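Local coordinates for putative enoyl-CoA hydratase (Streptomyces avermitilis, PDB 3GKB), which is a putative enoyl-CoA hydratase of the crotonase-like family and probably acts on the acyl group of coenzyme A thioesters, at residues Gly155-Arg160 with Leu234-Ala239; Gly18-Ile23 with Thr45-Asp50; Ala145-Ile150 with Gly272-Val277; Leu24-Val29 with Ala34-Glu39; Val108-Leu113 with Glu200-Val205. All blocks are in the same frame, centred on the assembly; numbering follows the deposited sequence.

Interaction 1. Residues Gly155-Arg160 with Leu234-Ala239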
# COMPACT_ATOMS: atom_id res chain seq x y z
N GLY B 155 -3.82 -8.36 -14.81
CA GLY B 155 -3.78 -6.95 -14.42
C GLY B 155 -4.64 -6.58 -13.23
O GLY B 155 -4.22 -5.77 -12.38
N THR B 156 -5.85 -7.15 -13.17
CA THR B 156 -6.74 -6.83 -12.04
C THR B 156 -6.09 -7.29 -10.72
O THR B 156 -6.13 -6.59 -9.71
CB THR B 156 -8.15 -7.44 -12.17
OG1 THR B 156 -8.08 -8.86 -12.14
CG2 THR B 156 -8.87 -6.95 -13.44
N GLN B 157 -5.43 -8.45 -10.77
CA GLN B 157 -4.79 -9.00 -9.58
C GLN B 157 -3.46 -8.37 -9.24
O GLN B 157 -3.15 -8.17 -8.04
CB GLN B 157 -4.68 -10.52 -9.69
CG GLN B 157 -6.03 -11.20 -10.03
CD GLN B 157 -7.13 -10.81 -9.04
OE1 GLN B 157 -7.02 -11.10 -7.86
NE2 GLN B 157 -8.15 -10.11 -9.51
N TYR B 158 -2.66 -8.05 -10.26
CA TYR B 158 -1.41 -7.35 -10.02
C TYR B 158 -1.70 -5.97 -9.40
O TYR B 158 -1.03 -5.55 -8.46
CB TYR B 158 -0.58 -7.22 -11.28
CG TYR B 158 -0.27 -8.54 -12.00
CD1 TYR B 158 -0.37 -9.79 -11.34
CD2 TYR B 158 0.10 -8.54 -13.33
CE1 TYR B 158 -0.07 -10.97 -12.00
CE2 TYR B 158 0.37 -9.69 -14.00
CZ TYR B 158 0.32 -10.91 -13.35
OH TYR B 158 0.60 -12.06 -14.06
N LEU B 159 -2.71 -5.29 -9.92
CA LEU B 159 -3.15 -4.01 -9.34
C LEU B 159 -3.70 -4.22 -7.95
O LEU B 159 -3.32 -3.48 -7.04
CB LEU B 159 -4.23 -3.36 -10.21
CG LEU B 159 -3.67 -2.67 -11.47
CD1 LEU B 159 -4.77 -2.47 -12.52
CD2 LEU B 159 -3.03 -1.30 -11.11
N ARG B 160 -4.59 -5.18 -7.77
CA ARG B 160 -5.10 -5.37 -6.41
C ARG B 160 -3.96 -5.47 -5.39
O ARG B 160 -3.98 -4.84 -4.31
CB ARG B 160 -6.00 -6.59 -6.29
CG ARG B 160 -6.68 -6.61 -4.93
CD ARG B 160 -7.70 -7.67 -4.77
NE ARG B 160 -8.47 -7.35 -3.55
CZ ARG B 160 -9.79 -7.49 -3.42
NH1 ARG B 160 -10.52 -7.98 -4.41
NH2 ARG B 160 -10.38 -7.16 -2.29
N LEU B 234 -8.18 -17.01 -11.46
CA LEU B 234 -9.37 -17.72 -11.92
C LEU B 234 -10.62 -16.82 -11.98
O LEU B 234 -11.38 -16.86 -12.96
CB LEU B 234 -9.62 -18.98 -11.08
CG LEU B 234 -8.66 -20.15 -11.38
CD1 LEU B 234 -8.71 -21.19 -10.29
CD2 LEU B 234 -8.98 -20.76 -12.78
N GLY B 235 -10.85 -16.04 -10.92
CA GLY B 235 -11.97 -15.09 -10.88
C GLY B 235 -11.92 -14.04 -11.99
O GLY B 235 -12.96 -13.72 -12.61
N GLU B 236 -10.72 -13.54 -12.26
CA GLU B 236 -10.52 -12.58 -13.33
C GLU B 236 -10.83 -13.23 -14.67
O GLU B 236 -11.53 -12.64 -15.48
CB GLU B 236 -9.11 -11.96 -13.30
CG GLU B 236 -8.76 -11.11 -14.53
CD GLU B 236 -7.26 -10.84 -14.66
OE1 GLU B 236 -6.63 -11.58 -15.46
OE2 GLU B 236 -6.72 -9.93 -13.97
N ASN B 237 -10.30 -14.44 -14.89
CA ASN B 237 -10.57 -15.16 -16.12
C ASN B 237 -12.06 -15.34 -16.40
O ASN B 237 -12.51 -15.15 -17.55
CB ASN B 237 -9.90 -16.53 -16.10
CG ASN B 237 -10.23 -17.32 -17.33
OD1 ASN B 237 -9.78 -16.99 -18.43
ND2 ASN B 237 -11.14 -18.28 -17.17
N ASP B 238 -12.81 -15.70 -15.36
CA ASP B 238 -14.25 -15.94 -15.51
C ASP B 238 -14.97 -14.64 -15.88
O ASP B 238 -15.88 -14.62 -16.73
CB ASP B 238 -14.84 -16.51 -14.21
CG ASP B 238 -14.41 -17.94 -13.95
OD1 ASP B 238 -13.98 -18.62 -14.90
OD2 ASP B 238 -14.48 -18.39 -12.79
N ALA B 239 -14.60 -13.56 -15.20
CA ALA B 239 -15.21 -12.26 -15.43
C ALA B 239 -14.87 -11.76 -16.83
O ALA B 239 -15.74 -11.25 -17.54
CB ALA B 239 -14.76 -11.25 -14.36
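Glu236, on helix 230-243, reaches into the N-terminal turn of helix 155-163 and grips Thr156. Its CG lies anti to the backbone N (chi1 170°) and the chain stays extended, so the carboxylate is carried straight across the gap between the helices. Glu236 CB lies 3.5 Å from Thr156 OG1, CG skirts the same oxygen, and CD comes to 3.3 Å from it. At the tip, Glu236 OE2 accepts two bonds from one residue: a short one of 2.5 Å from Thr156 OG1, taken on the anti lone pair of Glu236 OE2, and one of 3.0 Å from Thr156 N, bent to 136° at the hydrogen and arriving nearly in line with the C-O bond. Glu236 OE1 is held by Gly154 N and Gln96 NE2. Thr156 OG1, while donating to Glu236 OE2, accepts from Gln157 NE2 at 2.9 Å, and that amide also bonds to Ser223 O of the second subunit. An alanine in place of Glu236 would probably leave the hydroxyl and backbone N-H of Thr156 without this acceptor and open a gap between the two helices. The carboxylate thus binds Gly154 N and Thr156 N at the start of helix 155-163 and joins it to helix 230-243, within the helical part of a crotonase-like fold.

Interaction 2. Residues Gly18-Ile23 with Thr45-Asp50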
# COMPACT_ATOMS: atom_id res chain seq x y z
N GLY B 18 26.48 -11.31 -16.20
CA GLY B 18 25.36 -11.80 -15.40
C GLY B 18 24.03 -11.08 -15.64
O GLY B 18 23.03 -11.39 -14.99
N VAL B 19 23.99 -10.15 -16.60
CA VAL B 19 22.74 -9.42 -16.90
C VAL B 19 22.30 -9.72 -18.33
O VAL B 19 23.08 -9.51 -19.25
CB VAL B 19 22.90 -7.90 -16.72
CG1 VAL B 19 21.58 -7.17 -17.08
CG2 VAL B 19 23.37 -7.52 -15.30
N ALA B 20 21.09 -10.25 -18.52
CA ALA B 20 20.50 -10.32 -19.86
C ALA B 20 19.62 -9.12 -20.13
O ALA B 20 18.89 -8.69 -19.26
CB ALA B 20 19.71 -11.60 -20.04
N ARG B 21 19.73 -8.54 -21.32
CA ARG B 21 18.89 -7.41 -21.73
C ARG B 21 17.98 -7.93 -22.83
O ARG B 21 18.45 -8.48 -23.84
CB ARG B 21 19.74 -6.24 -22.23
CG ARG B 21 20.36 -5.44 -21.11
CD ARG B 21 21.11 -4.26 -21.66
NE ARG B 21 22.33 -4.67 -22.35
CZ ARG B 21 23.01 -3.92 -23.23
NH1 ARG B 21 22.60 -2.70 -23.56
NH2 ARG B 21 24.11 -4.40 -23.78
N ILE B 22 16.67 -7.79 -22.62
CA ILE B 22 15.69 -8.19 -23.61
C ILE B 22 15.09 -6.90 -24.13
O ILE B 22 14.49 -6.14 -23.38
CB ILE B 22 14.62 -9.14 -23.00
CG1 ILE B 22 15.28 -10.44 -22.50
CG2 ILE B 22 13.55 -9.43 -24.01
CD1 ILE B 22 14.31 -11.40 -21.80
N ILE B 23 15.29 -6.63 -25.42
CA ILE B 23 14.83 -5.40 -26.03
C ILE B 23 13.68 -5.76 -26.94
O ILE B 23 13.83 -6.53 -27.90
CB ILE B 23 15.95 -4.72 -26.88
CG1 ILE B 23 17.20 -4.45 -26.01
CG2 ILE B 23 15.41 -3.41 -27.50
CD1 ILE B 23 18.46 -4.06 -26.79
N THR B 45 12.21 -19.14 -20.85
CA THR B 45 12.40 -20.54 -20.46
C THR B 45 13.88 -20.92 -20.60
O THR B 45 14.44 -21.53 -19.68
CB THR B 45 11.47 -21.46 -21.30
OG1 THR B 45 10.11 -21.12 -20.99
CG2 THR B 45 11.68 -22.92 -20.95
N THR B 46 14.52 -20.51 -21.69
CA THR B 46 15.94 -20.75 -21.89
C THR B 46 16.79 -20.05 -20.82
O THR B 46 17.72 -20.63 -20.28
CB THR B 46 16.42 -20.26 -23.25
OG1 THR B 46 15.64 -20.88 -24.30
CG2 THR B 46 17.91 -20.55 -23.43
N LEU B 47 16.47 -18.80 -20.52
CA LEU B 47 17.22 -18.09 -19.48
C LEU B 47 17.07 -18.70 -18.10
O LEU B 47 18.05 -18.71 -17.34
CB LEU B 47 16.87 -16.60 -19.45
CG LEU B 47 17.40 -15.75 -20.61
CD1 LEU B 47 16.69 -14.38 -20.69
CD2 LEU B 47 18.94 -15.61 -20.48
N ALA B 48 15.88 -19.24 -17.79
CA ALA B 48 15.64 -19.82 -16.48
C ALA B 48 16.62 -20.97 -16.21
O ALA B 48 16.91 -21.26 -15.06
CB ALA B 48 14.17 -20.32 -16.33
N ASP B 49 17.12 -21.60 -17.27
CA ASP B 49 18.10 -22.70 -17.13
C ASP B 49 19.55 -22.28 -17.36
O ASP B 49 20.44 -23.13 -17.42
CB ASP B 49 17.71 -23.87 -18.05
CG ASP B 49 16.50 -24.66 -17.50
OD1 ASP B 49 16.04 -24.40 -16.37
OD2 ASP B 49 16.01 -25.56 -18.19
N ASP B 50 19.80 -20.97 -17.46
CA ASP B 50 21.14 -20.43 -17.69
C ASP B 50 21.73 -19.91 -16.39
O ASP B 50 21.40 -18.81 -15.92
CB ASP B 50 21.08 -19.33 -18.74
CG ASP B 50 22.46 -18.88 -19.24
OD1 ASP B 50 23.49 -19.12 -18.56
OD2 ASP B 50 22.49 -18.26 -20.32
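Leu47 holds CG anti to its own carbonyl carbon (chi1 -72°), which sends both of its methyls from helix 34-48 toward strand 19-24. Ile22 answers from the strand: CG1 is likewise anti to the carbonyl carbon (chi1 -62°) and the chain runs on extended (chi2 176°), pushing CD1 out to the helix. The two side chains therefore meet tip to tip, Ile22 CD1 against Leu47 CD1 at 4.0 Å. Ala20, two residues back on the same face of the strand, receives the fork of the leucine: its CB lies 4.1 Å from Leu47 CD2 and 4.2 Å from Leu47 CD1. Being so short, the alanine lets the leucine come down close to the strand, while the longer isoleucine reaches up to meet it. The contact is wholly apolar, with no hydrogen bond between the segments and all three side chains buried. Ile56 of strand 55-60 touches both Ile22 and Leu47, and Val13 of strand 11-16 packs against Ile22 from the other neighbouring strand. This is the helix-on-sheet packing of a beta-alpha-beta crossover, in which helix 34-48 links the parallel neighbours 19-24 and 55-60 in the sheet of the crotonase-like fold.

Interaction 3. Residues Ala145-Ile150 with Gly272-Val277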
# COMPACT_ATOMS: atom_id res chain seq x y z
N ALA B 145 -11.26 -1.78 -20.46
CA ALA B 145 -12.63 -1.35 -20.24
C ALA B 145 -13.20 -0.58 -21.43
O ALA B 145 -14.39 -0.69 -21.74
CB ALA B 145 -12.76 -0.51 -18.92
N LEU B 146 -12.34 0.19 -22.11
CA LEU B 146 -12.75 0.96 -23.29
C LEU B 146 -12.95 0.11 -24.57
O LEU B 146 -13.55 0.58 -25.55
CB LEU B 146 -11.77 2.11 -23.57
CG LEU B 146 -11.62 3.11 -22.43
CD1 LEU B 146 -10.67 4.24 -22.81
CD2 LEU B 146 -12.94 3.66 -21.93
N MET B 147 -12.48 -1.13 -24.51
CA MET B 147 -12.69 -2.13 -25.57
C MET B 147 -13.84 -3.08 -25.20
O MET B 147 -14.09 -4.06 -25.87
CB MET B 147 -11.37 -2.84 -25.86
CG MET B 147 -10.22 -1.91 -26.44
SD MET B 147 -8.75 -2.97 -26.81
CE MET B 147 -7.65 -1.66 -27.43
N GLY B 148 -14.56 -2.76 -24.11
CA GLY B 148 -15.72 -3.51 -23.67
C GLY B 148 -15.39 -4.78 -22.92
O GLY B 148 -16.25 -5.66 -22.78
N ILE B 149 -14.16 -4.86 -22.41
CA ILE B 149 -13.69 -6.02 -21.66
C ILE B 149 -13.06 -5.55 -20.35
O ILE B 149 -13.29 -4.40 -19.92
CB ILE B 149 -12.78 -6.93 -22.54
CG1 ILE B 149 -11.49 -6.21 -22.98
CG2 ILE B 149 -13.56 -7.40 -23.80
CD1 ILE B 149 -10.41 -7.15 -23.58
N ILE B 150 -12.38 -6.44 -19.64
CA ILE B 150 -11.56 -6.06 -18.50
C ILE B 150 -10.17 -6.67 -18.73
O ILE B 150 -9.99 -7.47 -19.63
CB ILE B 150 -12.18 -6.50 -17.14
CG1 ILE B 150 -12.46 -8.03 -17.08
CG2 ILE B 150 -13.48 -5.74 -16.85
CD1 ILE B 150 -12.32 -8.61 -15.70
N GLY B 272 -8.64 8.38 -25.83
CA GLY B 272 -9.49 9.28 -26.64
C GLY B 272 -10.07 8.62 -27.90
O GLY B 272 -11.26 8.76 -28.21
N LEU B 273 -9.24 7.88 -28.62
CA LEU B 273 -9.68 7.18 -29.82
C LEU B 273 -10.80 6.19 -29.50
O LEU B 273 -11.84 6.16 -30.17
CB LEU B 273 -8.49 6.48 -30.48
CG LEU B 273 -8.78 5.69 -31.75
CD1 LEU B 273 -9.56 6.56 -32.74
CD2 LEU B 273 -7.49 5.25 -32.38
N MET B 274 -10.60 5.38 -28.45
CA MET B 274 -11.61 4.38 -28.10
C MET B 274 -12.90 5.00 -27.57
O MET B 274 -13.99 4.49 -27.83
CB MET B 274 -11.06 3.31 -27.13
CG MET B 274 -9.93 2.43 -27.75
SD MET B 274 -10.31 1.60 -29.33
CE MET B 274 -11.89 0.79 -28.99
N ARG B 275 -12.82 6.13 -26.86
CA ARG B 275 -14.08 6.76 -26.43
C ARG B 275 -14.87 7.32 -27.59
O ARG B 275 -16.10 7.21 -27.59
CB ARG B 275 -13.84 7.80 -25.36
CG ARG B 275 -13.31 7.17 -24.08
CD ARG B 275 -13.37 8.15 -22.94
NE ARG B 275 -13.12 7.44 -21.69
CZ ARG B 275 -11.97 7.45 -21.03
NH1 ARG B 275 -10.96 8.17 -21.46
NH2 ARG B 275 -11.84 6.76 -19.93
N SER B 276 -14.18 7.87 -28.58
CA SER B 276 -14.88 8.37 -29.77
C SER B 276 -15.46 7.23 -30.62
O SER B 276 -16.55 7.37 -31.19
CB SER B 276 -14.01 9.29 -30.58
OG SER B 276 -12.99 8.57 -31.19
N VAL B 277 -14.74 6.10 -30.73
CA VAL B 277 -15.31 4.90 -31.34
C VAL B 277 -16.61 4.48 -30.61
O VAL B 277 -17.61 4.17 -31.26
CB VAL B 277 -14.33 3.70 -31.38
CG1 VAL B 277 -15.04 2.42 -31.78
CG2 VAL B 277 -13.16 4.01 -32.32
O HOH W 1 -14.77 3.08 -25.47
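Leu146 and Met274 make the tight part of this contact, their CB atoms 3.8 Å apart where the end of a 3-10 segment, 145-147, meets helix 270-280. Met274 then doubles back, bent at chi2 (-53°) and chi3 (-51°), and its CE settles 3.8 Å from Leu146 O and 4.1 Å from Met147 CG. The Arg275 flank is more open, though its contacts are as close. There Arg275 runs extended and obliquely across the leucine fork: Leu146 CD1 sits 3.9 Å above the guanidinium plane, over its centre, and Leu146 CD2 lies 3.8 Å from Arg275 NE. Polar hold on the group is slight, a weak hydrogen bond from Arg275 NH2 to Thr174 O and a long, weak ion pair with Asp176. A water bridges the backbones, donating to Leu146 O at 2.8 Å and to Met274 O at 2.9 Å, two acceptors that cannot hydrogen-bond to each other. An alanine at Arg275 would probably strip the Leu146 methyls of the guanidinium lying across them and leave Asp176 without this weak ion-pair mate. Leu212 and Asn208 of the second subunit pack on Leu146 and Arg275, which places the C-terminal helix at a subunit interface, as in crotonase-family trimers.

Interaction 4. Residues Leu24-Val29 with Ala34-Glu39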
# COMPACT_ATOMS: atom_id res chain seq x y z
N LEU B 24 12.52 -5.18 -26.65
CA LEU B 24 11.28 -5.46 -27.34
C LEU B 24 11.19 -4.55 -28.58
O LEU B 24 11.37 -3.34 -28.47
CB LEU B 24 10.09 -5.25 -26.39
CG LEU B 24 10.14 -6.09 -25.10
CD1 LEU B 24 9.34 -5.44 -23.97
CD2 LEU B 24 9.63 -7.47 -25.36
N ASP B 25 10.98 -5.16 -29.76
CA ASP B 25 11.08 -4.45 -31.05
C ASP B 25 10.18 -5.11 -32.08
O ASP B 25 10.58 -6.06 -32.79
CB ASP B 25 12.54 -4.40 -31.52
CG ASP B 25 12.78 -3.43 -32.69
OD1 ASP B 25 11.82 -2.83 -33.22
OD2 ASP B 25 13.98 -3.24 -33.06
N ASN B 26 8.92 -4.64 -32.12
CA ASN B 26 7.90 -5.19 -33.00
C ASN B 26 7.13 -4.05 -33.64
O ASN B 26 6.02 -3.71 -33.21
CB ASN B 26 6.95 -6.12 -32.23
CG ASN B 26 5.94 -6.76 -33.11
OD1 ASN B 26 6.24 -7.13 -34.24
ND2 ASN B 26 4.73 -6.95 -32.59
N PRO B 27 7.71 -3.43 -34.68
CA PRO B 27 7.07 -2.30 -35.34
C PRO B 27 5.64 -2.57 -35.81
O PRO B 27 5.30 -3.71 -36.14
CB PRO B 27 7.97 -2.04 -36.54
CG PRO B 27 9.26 -2.57 -36.18
CD PRO B 27 9.01 -3.75 -35.29
N PRO B 28 4.80 -1.53 -35.89
CA PRO B 28 5.10 -0.11 -35.63
C PRO B 28 4.90 0.40 -34.19
O PRO B 28 5.33 1.51 -33.89
CB PRO B 28 4.14 0.61 -36.58
CG PRO B 28 2.97 -0.31 -36.69
CD PRO B 28 3.47 -1.71 -36.50
N VAL B 29 4.23 -0.34 -33.32
CA VAL B 29 3.92 0.18 -31.97
C VAL B 29 4.16 -0.81 -30.84
O VAL B 29 3.68 -0.61 -29.74
CB VAL B 29 2.45 0.71 -31.85
CG1 VAL B 29 2.21 1.87 -32.80
CG2 VAL B 29 1.47 -0.41 -32.13
N ALA B 34 0.81 -12.98 -31.15
CA ALA B 34 1.05 -14.40 -30.87
C ALA B 34 2.52 -14.77 -31.02
O ALA B 34 3.04 -15.57 -30.22
CB ALA B 34 0.19 -15.30 -31.76
N THR B 35 3.19 -14.18 -32.02
CA THR B 35 4.60 -14.43 -32.23
C THR B 35 5.43 -13.93 -31.05
O THR B 35 6.27 -14.66 -30.54
CB THR B 35 5.11 -13.85 -33.58
OG1 THR B 35 4.38 -14.48 -34.65
CG2 THR B 35 6.59 -14.15 -33.74
N MET B 36 5.17 -12.72 -30.57
CA MET B 36 5.91 -12.23 -29.39
C MET B 36 5.67 -13.11 -28.16
O MET B 36 6.61 -13.37 -27.40
CB MET B 36 5.58 -10.76 -29.05
CG MET B 36 6.50 -10.18 -27.94
SD MET B 36 6.06 -8.50 -27.31
CE MET B 36 6.55 -7.48 -28.75
N MET B 37 4.44 -13.52 -27.94
CA MET B 37 4.08 -14.36 -26.80
C MET B 37 4.91 -15.66 -26.83
O MET B 37 5.40 -16.12 -25.80
CB MET B 37 2.57 -14.65 -26.82
CG MET B 37 1.68 -13.45 -26.49
SD MET B 37 -0.12 -13.60 -26.74
CE MET B 37 -0.52 -14.68 -25.38
N ARG B 38 5.06 -16.24 -28.02
CA ARG B 38 5.82 -17.47 -28.16
C ARG B 38 7.32 -17.22 -27.96
O ARG B 38 8.00 -18.01 -27.29
CB ARG B 38 5.52 -18.10 -29.54
CG ARG B 38 6.26 -19.36 -29.86
CD ARG B 38 5.59 -20.03 -31.08
NE ARG B 38 5.83 -19.31 -32.33
CZ ARG B 38 4.98 -18.48 -32.96
NH1 ARG B 38 3.77 -18.18 -32.47
NH2 ARG B 38 5.36 -17.92 -34.11
N GLU B 39 7.81 -16.11 -28.51
CA GLU B 39 9.24 -15.79 -28.42
C GLU B 39 9.63 -15.44 -26.98
O GLU B 39 10.71 -15.82 -26.53
CB GLU B 39 9.65 -14.68 -29.40
CG GLU B 39 9.60 -15.10 -30.86
CD GLU B 39 10.08 -14.04 -31.82
OE1 GLU B 39 10.20 -12.85 -31.45
OE2 GLU B 39 10.33 -14.41 -33.00
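Met36 is the meeting point of two residues, Leu24, which ends strand 19-24, and Asn26, in the loop after it. The contact across the segments is of van der Waals kind, made by the outer atoms of the methionine. With CG anti to the backbone N (chi1 -172°), its chain leaves helix 34-48 stretched out and bends only at the last torsion (chi3 -72°), turning the methyl aside. Met36 SD thereby faces Leu24 CD2 at 4.2 Å, the two side chains crossing at about a right angle, while Met36 CE lies 3.8 Å from Asn26 CB. The thioether thus spans both residues, touching one with sulfur and the other with methyl, and Asn26 offers it the aliphatic root of its side chain rather than its amide.

Hydrogen bonding belongs to the loop itself. Asn26 ND2 is bonded to Val31 O, and the side chain of Asn30 bonds the backbone on both sides of Asp25, its OD1 taking Asn26 N and its ND2 reaching Leu24 O. Charged groups take no part in the touch: Asp25 turns away to a salt bridge with Arg12, and Glu39 bonds to Thr10 OG1 and Ser9 N near the N terminus.

The chemistry is thus divided. Polar groups fix the shape of the loop through its own bonds, while a single flexible, apolar side chain fits loop to helix, and with no directional bond across the segments this contact depends on the fit of apolar surfaces.

Interaction 5. Residues Val108-Leu113 with Glu200-Val205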
# COMPACT_ATOMS: atom_id res chain seq x y z
N VAL B 108 16.32 -12.05 -11.17
CA VAL B 108 15.63 -10.81 -10.82
C VAL B 108 15.19 -10.16 -12.13
O VAL B 108 16.00 -10.05 -13.06
CB VAL B 108 16.57 -9.85 -10.09
CG1 VAL B 108 15.87 -8.47 -9.86
CG2 VAL B 108 17.06 -10.48 -8.78
N THR B 109 13.91 -9.78 -12.23
CA THR B 109 13.40 -9.17 -13.45
C THR B 109 13.15 -7.65 -13.21
O THR B 109 12.54 -7.23 -12.20
CB THR B 109 12.10 -9.84 -13.90
OG1 THR B 109 11.16 -9.85 -12.81
CG2 THR B 109 12.37 -11.30 -14.37
N ILE B 110 13.68 -6.83 -14.12
CA ILE B 110 13.61 -5.38 -14.00
C ILE B 110 13.02 -4.82 -15.29
O ILE B 110 13.49 -5.17 -16.37
CB ILE B 110 15.03 -4.76 -13.78
CG1 ILE B 110 15.66 -5.29 -12.50
CG2 ILE B 110 14.95 -3.22 -13.74
CD1 ILE B 110 17.17 -4.92 -12.34
N VAL B 111 12.01 -3.97 -15.20
CA VAL B 111 11.47 -3.27 -16.39
C VAL B 111 11.95 -1.82 -16.37
O VAL B 111 11.85 -1.14 -15.34
CB VAL B 111 9.92 -3.31 -16.45
CG1 VAL B 111 9.37 -2.29 -17.49
CG2 VAL B 111 9.40 -4.76 -16.77
N LYS B 112 12.50 -1.38 -17.49
CA LYS B 112 12.84 0.01 -17.73
C LYS B 112 11.78 0.61 -18.66
O LYS B 112 11.77 0.30 -19.87
CB LYS B 112 14.21 0.12 -18.38
CG LYS B 112 14.60 1.55 -18.71
CD LYS B 112 16.08 1.65 -19.09
CE LYS B 112 16.37 1.03 -20.42
NZ LYS B 112 17.79 1.25 -20.88
N LEU B 113 10.92 1.45 -18.11
CA LEU B 113 9.76 2.00 -18.82
C LEU B 113 9.98 3.46 -19.16
O LEU B 113 9.91 4.33 -18.28
CB LEU B 113 8.48 1.83 -17.97
CG LEU B 113 7.18 2.37 -18.61
CD1 LEU B 113 6.83 1.50 -19.86
CD2 LEU B 113 6.03 2.41 -17.64
N GLU B 200 21.03 5.09 -17.03
CA GLU B 200 22.15 4.86 -16.11
C GLU B 200 21.68 4.29 -14.74
O GLU B 200 22.34 3.42 -14.18
CB GLU B 200 23.02 6.13 -15.95
CG GLU B 200 23.84 6.47 -17.21
CD GLU B 200 25.02 7.42 -16.91
OE1 GLU B 200 24.92 8.19 -15.93
OE2 GLU B 200 26.04 7.36 -17.63
N TYR B 201 20.54 4.74 -14.24
CA TYR B 201 20.00 4.25 -12.98
C TYR B 201 19.68 2.74 -13.03
O TYR B 201 20.09 1.97 -12.14
CB TYR B 201 18.72 5.01 -12.66
CG TYR B 201 18.20 4.74 -11.29
CD1 TYR B 201 18.44 5.64 -10.24
CD2 TYR B 201 17.47 3.58 -11.01
CE1 TYR B 201 17.96 5.39 -8.97
CE2 TYR B 201 17.00 3.33 -9.74
CZ TYR B 201 17.24 4.24 -8.73
OH TYR B 201 16.78 4.00 -7.45
N VAL B 202 18.97 2.32 -14.07
CA VAL B 202 18.63 0.89 -14.24
C VAL B 202 19.90 0.05 -14.47
O VAL B 202 20.06 -1.02 -13.87
CB VAL B 202 17.59 0.69 -15.35
CG1 VAL B 202 17.36 -0.82 -15.69
CG2 VAL B 202 16.29 1.42 -14.95
N ASP B 203 20.83 0.57 -15.27
CA ASP B 203 22.08 -0.16 -15.46
C ASP B 203 22.84 -0.38 -14.13
O ASP B 203 23.34 -1.49 -13.86
CB ASP B 203 22.95 0.56 -16.48
CG ASP B 203 24.24 -0.19 -16.78
OD1 ASP B 203 24.18 -1.31 -17.32
OD2 ASP B 203 25.31 0.34 -16.42
N ARG B 204 22.91 0.65 -13.30
CA ARG B 204 23.53 0.55 -11.99
C ARG B 204 22.84 -0.48 -11.09
O ARG B 204 23.52 -1.30 -10.47
CB ARG B 204 23.55 1.89 -11.27
CG ARG B 204 24.16 1.82 -9.87
CD ARG B 204 24.25 3.17 -9.16
NE ARG B 204 22.94 3.72 -8.82
CZ ARG B 204 22.15 3.31 -7.81
NH1 ARG B 204 22.52 2.35 -6.98
NH2 ARG B 204 20.97 3.89 -7.63
N VAL B 205 21.50 -0.42 -11.02
CA VAL B 205 20.74 -1.36 -10.18
C VAL B 205 21.00 -2.79 -10.68
O VAL B 205 21.30 -3.68 -9.90
CB VAL B 205 19.23 -1.05 -10.21
CG1 VAL B 205 18.39 -2.24 -9.71
CG2 VAL B 205 18.93 0.25 -9.40
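Helix 195-210 lies on a face of the central sheet of the crotonase-like fold, where Val202 and Val205 pack on Ile110 and Lys112 of strand 108-113. The helix segment runs almost antiparallel to the strand (173°), its axis 9.6 Å away. Ile110 and Lys112, two residues apart, point from the same face of the strand, and the valines, three apart, lie along one side of the helix. Ile110 uses both its branches: CG2 meets Val202 CG1 at 3.9 Å as the two side chains slide past each other, and CD1 meets Val205 CG1 at 3.9 Å. Lys112 contributes its aliphatic stem, with CG 4.1 Å from Val202 CG2 and CD 4.1 Å from Val202 CB. About its CG-CD bond the lysine chain bends (chi3 71°), and NZ forms a salt bridge with Asp199, one turn before Val202. Strands on both sides of 108-113 reach the same valine, Val57 from one and Phe132 from the other. The chemistry is graded, branched apolar groups filling the buried end of the contact, and at the partly exposed end a lysine lending its methylenes to that packing while its charge is paired with the helix.

From the N terminus, interaction 4 closes first, a tight loop from the end of strand 19-24 to the start of helix 34-48. It is nested inside interaction 2, which ties the far end of that helix back to the strand, the centres of interactions 2 and 4 lying about 17 Å apart. Interaction 5 follows in series, joining strand 108-113 of the same sheet to helix 195-210. Its loop crosses those of interactions 3 and 1, both of which open before it closes. Interaction 1, joining helix 155-163 to helix 230-243, is nested within interaction 3, which draws in the C-terminal helix. These two also touch, Ala239 CB lying 3.8 Å from Ile150 CD1, and both border the second subunit.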